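Local structure of AB hydrolase-1 domain-containing protein (Parabacteroides distasonis, 4Q34) at residues A[258-261]-A[262-265]. The protein is probably an esterase of the alpha/beta hydrolase family, though its natural substrate has not been established. Residues are numbered along the deposited sequence; the frame is centred on the assembly and turned at random.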
# COMPACT_ATOMS: atom_id res chain seq x y z
N GLU A 258 17.25 -22.47 -8.91
CA GLU A 258 16.58 -21.17 -8.79
C GLU A 258 16.21 -20.59 -10.17
O GLU A 258 15.18 -19.92 -10.29
CB GLU A 258 17.43 -20.15 -8.02
CG GLU A 258 17.68 -20.48 -6.56
CD GLU A 258 16.53 -20.16 -5.60
OE1 GLU A 258 15.47 -19.62 -5.99
OE2 GLU A 258 16.69 -20.46 -4.40
N LEU A 259 17.04 -20.84 -11.18
CA LEU A 259 16.72 -20.39 -12.53
C LEU A 259 16.06 -21.48 -13.39
O LEU A 259 15.16 -21.19 -14.21
CB LEU A 259 17.96 -19.85 -13.23
CG LEU A 259 18.58 -18.54 -12.68
CD1 LEU A 259 19.65 -18.77 -11.65
CD2 LEU A 259 19.17 -17.75 -13.84
N TYR A 260 16.47 -22.73 -13.20
CA TYR A 260 16.01 -23.81 -14.07
C TYR A 260 14.54 -24.13 -13.86
O TYR A 260 13.87 -24.54 -14.78
CB TYR A 260 16.89 -25.07 -13.96
CG TYR A 260 16.59 -26.10 -15.02
CD1 TYR A 260 16.97 -25.89 -16.35
CD2 TYR A 260 15.87 -27.23 -14.72
CE1 TYR A 260 16.66 -26.80 -17.33
CE2 TYR A 260 15.56 -28.16 -15.71
CZ TYR A 260 15.96 -27.93 -17.02
OH TYR A 260 15.66 -28.84 -18.01
N GLU A 261 14.03 -23.87 -12.67
CA GLU A 261 12.61 -24.05 -12.44
C GLU A 261 11.79 -23.30 -13.45
O GLU A 261 10.73 -23.78 -13.82
CB GLU A 261 12.23 -23.62 -11.04
CG GLU A 261 12.71 -24.61 -10.00
CD GLU A 261 12.12 -24.41 -8.62
OE1 GLU A 261 11.43 -23.38 -8.38
OE2 GLU A 261 12.35 -25.30 -7.77
N TRP A 262 12.26 -22.13 -13.91
CA TRP A 262 11.53 -21.35 -14.91
C TRP A 262 11.55 -22.05 -16.27
O TRP A 262 10.59 -22.06 -16.99
CB TRP A 262 12.03 -19.90 -15.00
CG TRP A 262 11.95 -19.20 -13.71
CD1 TRP A 262 12.99 -18.75 -12.94
CD2 TRP A 262 10.75 -18.87 -12.99
NE1 TRP A 262 12.52 -18.16 -11.79
CE2 TRP A 262 11.14 -18.21 -11.80
CE3 TRP A 262 9.38 -19.06 -13.24
CZ2 TRP A 262 10.21 -17.78 -10.84
CZ3 TRP A 262 8.44 -18.58 -12.29
CH2 TRP A 262 8.87 -17.96 -11.12
N THR A 263 12.68 -22.63 -16.64
CA THR A 263 12.71 -23.47 -17.83
C THR A 263 11.70 -24.59 -17.80
O THR A 263 11.05 -24.86 -18.81
CB THR A 263 14.11 -24.09 -17.99
OG1 THR A 263 15.07 -23.03 -17.90
CG2 THR A 263 14.25 -24.78 -19.30
N ARG A 264 11.64 -25.30 -16.67
CA ARG A 264 10.67 -26.39 -16.49
C ARG A 264 9.24 -25.88 -16.60
O ARG A 264 8.37 -26.57 -17.17
CB ARG A 264 10.79 -27.07 -15.12
CG ARG A 264 12.20 -27.44 -14.69
CD ARG A 264 12.15 -28.17 -13.35
NE ARG A 264 12.25 -29.60 -13.56
CZ ARG A 264 13.37 -30.31 -13.43
NH1 ARG A 264 14.50 -29.74 -13.03
NH2 ARG A 264 13.33 -31.60 -13.69
N ARG A 265 9.00 -24.67 -16.08
CA ARG A 265 7.66 -24.07 -16.10
C ARG A 265 7.21 -23.72 -17.52
O ARG A 265 6.06 -23.98 -17.89
CB ARG A 265 7.59 -22.87 -15.16
CG ARG A 265 7.47 -23.39 -13.74
CD ARG A 265 7.77 -22.32 -12.73
NE ARG A 265 7.46 -22.85 -11.42
CZ ARG A 265 7.79 -22.27 -10.29
NH1 ARG A 265 8.50 -21.14 -10.28
NH2 ARG A 265 7.42 -22.85 -9.16
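Tyr-260 meets Thr-263 and Arg-264 one turn further along helix 257-277, the connecting helix of the beta-alpha-beta unit between strands 242-246 and 283-287 of the alpha/beta hydrolase fold, and the trio illustrates how residues three and four apart share one ring. With CG anti to the backbone N (chi1 -170°), the tyrosine ring is carried along the helix surface to its later neighbours. Thr-263 sets CB off-centre over the ring, a CH-pi contact 4.1 Å from the centroid, while its OG1 is hydrogen-bonded to Pro-251 O. Arg-264 arrives at the ring edge: NH1 lies 3.3 Å from Tyr-260 CE2, near the ring plane. The bend at chi3 (100°) brings the guanidinium back to the ring, and its plane stands almost perpendicular to that of the ring, one face turned to CE2; its cation-pi partner is Phe-217.

On another side of the helix, Glu-261 and Arg-265 run side by side without a salt bridge. OE1 of Glu-261 sits over the guanidinium face, 4.1 Å from Arg-265 NH2; no N-H points at it, and any attraction is probably electrostatic only. Each has a salt bridge elsewhere, Glu-261 with Arg-115 and Arg-265 with Glu-225. Arg-265 NH1 also rests above the rim of the Trp-262 indole, whose NE1 is hydrogen-bonded to Arg-115 O. Under the Tyr-260 and Arg-264 pair, the backbone Arg-264 N donates to Tyr-260 O at 3.0 Å, with an N-H...O angle of 166°.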